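Local coordinates for peptide chain release factor RF2 (Thermus thermophilus, PDB 2IHR), which recognises the UGA and UAA stop codons on the ribosome and directs release of the finished polypeptide, at residues P224-I229 against H253-I258. Sequence-based numbering, arbitrary orientation.
Sequences PEELRI and HLPTGI
Glu226 and Leu254 meet where the first strand of a three-stranded antiparallel sheet (227-232) begins beside the tight beta-hairpin turn linking strands 248-253 and 258-262. This small sheet, with helix 268-294 packed on it, belongs to the region of the release factor that carries the GGQ motif with Gln240, which lies between 227-232 and 248-253.

Van der Waals contacts of carbon against polar atoms carry the join. The backbone O of Glu226 faces the turn, with Leu254 CG at 3.4 Å and Pro255 CD at 3.3 Å. Leu254 CD1 reaches along the strand to Leu227 O (3.5 Å), while its other methyl, CD2, lies 3.5 Å from Arg228 NH1. The Arg228 and Leu254 side chains cross at about a right angle; a bend at chi3 (65°) in the otherwise extended arginine brings NH1 to the CD2 methyl. The side chains of Leu227 and His253 both touch Leu222.

The Glu226 carboxylate meets the proline ring. With chi1 and chi2 both near -70°, the chain folds so that OE1 lies 3.3 Å from Pro255 CG. An alanine here would probably leave this corner of Pro255 without its cover and open a shallow gap at the surface. The carboxylate thus meets ring carbon, with His253 NE2 5.5 Å from Glu226 OE2.

Hydrogen bonds shape the turn from within. His253 O accepts from Thr256 N, Gly257 N and Thr256 OG1, the hydroxyl donating to one of the carbonyl's lone pairs at a C=O...donor angle of 143°. The same OG1 takes the backbone N-H of Ile258 at 2.8 Å, forming an ST turn. Pro255 completes the arrangement by folding back over the imidazole of His253, its CD sitting 3.5 Å above the ring plane, over the centre.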
loop_
_atom_site.group_PDB
_atom_site.type_symbol
_atom_site.label_atom_id
_atom_site.label_comp_id
_atom_site.label_asym_id
_atom_site.label_seq_id
_atom_site.Cartn_x
_atom_site.Cartn_y
_atom_site.Cartn_z
ATOM N N PRO A 224 6.066 -18.808 23.109
ATOM C CA PRO A 224 7.433 -18.371 23.458
ATOM C C PRO A 224 8.460 -19.398 23.059
ATOM O O PRO A 224 9.605 -19.061 22.745
ATOM C CB PRO A 224 7.382 -18.203 24.965
ATOM C CG PRO A 224 5.960 -17.872 25.214
ATOM C CD PRO A 224 5.199 -18.798 24.297
ATOM N N GLU A 225 8.025 -20.652 23.080
ATOM C CA GLU A 225 8.875 -21.776 22.732
ATOM C C GLU A 225 8.915 -21.971 21.224
ATOM O O GLU A 225 9.610 -22.857 20.719
ATOM C CB GLU A 225 8.393 -23.063 23.433
ATOM C CG GLU A 225 6.879 -23.291 23.466
ATOM C CD GLU A 225 6.197 -22.727 24.709
ATOM O OE1 GLU A 225 5.100 -23.220 25.038
ATOM O OE2 GLU A 225 6.737 -21.798 25.351
ATOM N N GLU A 226 8.168 -21.137 20.502
ATOM C CA GLU A 226 8.158 -21.206 19.049
ATOM C C GLU A 226 9.105 -20.146 18.492
ATOM O O GLU A 226 9.343 -20.087 17.291
ATOM C CB GLU A 226 6.745 -20.977 18.524
ATOM C CG GLU A 226 5.828 -22.151 18.748
ATOM C CD GLU A 226 6.161 -23.318 17.840
ATOM O OE1 GLU A 226 7.362 -23.631 17.688
ATOM O OE2 GLU A 226 5.219 -23.922 17.283
ATOM N N LEU A 227 9.666 -19.338 19.389
ATOM C CA LEU A 227 10.556 -18.239 19.021
ATOM C C LEU A 227 11.959 -18.368 19.603
ATOM O O LEU A 227 12.196 -19.181 20.487
ATOM C CB LEU A 227 9.979 -16.921 19.555
ATOM C CG LEU A 227 8.597 -16.374 19.188
ATOM C CD1 LEU A 227 7.608 -17.481 19.082
ATOM C CD2 LEU A 227 8.137 -15.387 20.243
ATOM N N ARG A 228 12.888 -17.570 19.088
ATOM C CA ARG A 228 14.225 -17.506 19.658
ATOM C C ARG A 228 14.599 -16.048 19.684
ATOM O O ARG A 228 15.018 -15.502 18.677
ATOM C CB ARG A 228 15.319 -18.229 18.872
ATOM C CG ARG A 228 16.711 -17.803 19.469
ATOM C CD ARG A 228 17.941 -18.655 19.106
ATOM N NE ARG A 228 18.276 -18.616 17.685
ATOM C CZ ARG A 228 17.950 -19.571 16.818
ATOM N NH1 ARG A 228 17.282 -20.649 17.237
ATOM N NH2 ARG A 228 18.276 -19.437 15.534
ATOM N N ILE A 229 14.451 -15.411 20.830
ATOM C CA ILE A 229 14.791 -14.006 20.960
ATOM C C ILE A 229 16.325 -13.828 21.107
ATOM O O ILE A 229 16.984 -14.619 21.787
ATOM C CB ILE A 229 14.016 -13.415 22.175
ATOM C CG1 ILE A 229 12.512 -13.384 21.845
ATOM C CG2 ILE A 229 14.563 -12.055 22.560
ATOM C CD1 ILE A 229 11.600 -13.060 23.046
ATOM N N HIS A 253 11.322 -17.170 14.011
ATOM C CA HIS A 253 10.142 -17.999 14.168
ATOM C C HIS A 253 10.440 -19.371 13.630
ATOM O O HIS A 253 10.100 -19.719 12.501
ATOM C CB HIS A 253 8.937 -17.410 13.461
ATOM C CG HIS A 253 7.717 -18.254 13.596
ATOM N ND1 HIS A 253 7.252 -19.056 12.574
ATOM C CD2 HIS A 253 6.905 -18.479 14.659
ATOM C CE1 HIS A 253 6.204 -19.738 13.002
ATOM N NE2 HIS A 253 5.974 -19.408 14.264
ATOM N N LEU A 254 11.094 -20.129 14.497
ATOM C CA LEU A 254 11.552 -21.491 14.284
ATOM C C LEU A 254 10.749 -22.357 13.315
ATOM O O LEU A 254 11.309 -22.961 12.398
ATOM C CB LEU A 254 11.666 -22.145 15.664
ATOM C CG LEU A 254 12.460 -21.250 16.640
ATOM C CD1 LEU A 254 12.274 -21.712 18.078
ATOM C CD2 LEU A 254 13.930 -21.245 16.247
ATOM N N PRO A 255 9.430 -22.431 13.499
ATOM C CA PRO A 255 8.629 -23.254 12.583
ATOM C C PRO A 255 8.824 -22.874 11.113
ATOM O O PRO A 255 8.765 -23.728 10.224
ATOM C CB PRO A 255 7.184 -23.002 13.043
ATOM C CG PRO A 255 7.322 -22.657 14.496
ATOM C CD PRO A 255 8.602 -21.819 14.552
ATOM N N THR A 256 9.063 -21.587 10.867
ATOM C CA THR A 256 9.217 -21.062 9.508
ATOM C C THR A 256 10.593 -20.554 9.129
ATOM O O THR A 256 10.984 -20.641 7.980
ATOM C CB THR A 256 8.318 -19.885 9.286
ATOM O OG1 THR A 256 8.817 -18.800 10.078
ATOM C CG2 THR A 256 6.868 -20.205 9.693
ATOM N N GLY A 257 11.320 -19.992 10.084
ATOM C CA GLY A 257 12.628 -19.456 9.759
ATOM C C GLY A 257 12.455 -17.971 9.516
ATOM O O GLY A 257 13.430 -17.238 9.322
ATOM N N ILE A 258 11.195 -17.534 9.508
ATOM C CA ILE A 258 10.892 -16.126 9.330
ATOM C C ILE A 258 11.609 -15.397 10.465
ATOM O O ILE A 258 11.590 -15.846 11.603
ATOM C CB ILE A 258 9.358 -15.866 9.410
ATOM C CG1 ILE A 258 8.684 -16.502 8.200
ATOM C CG2 ILE A 258 9.045 -14.352 9.457
ATOM C CD1 ILE A 258 7.220 -16.169 8.061
#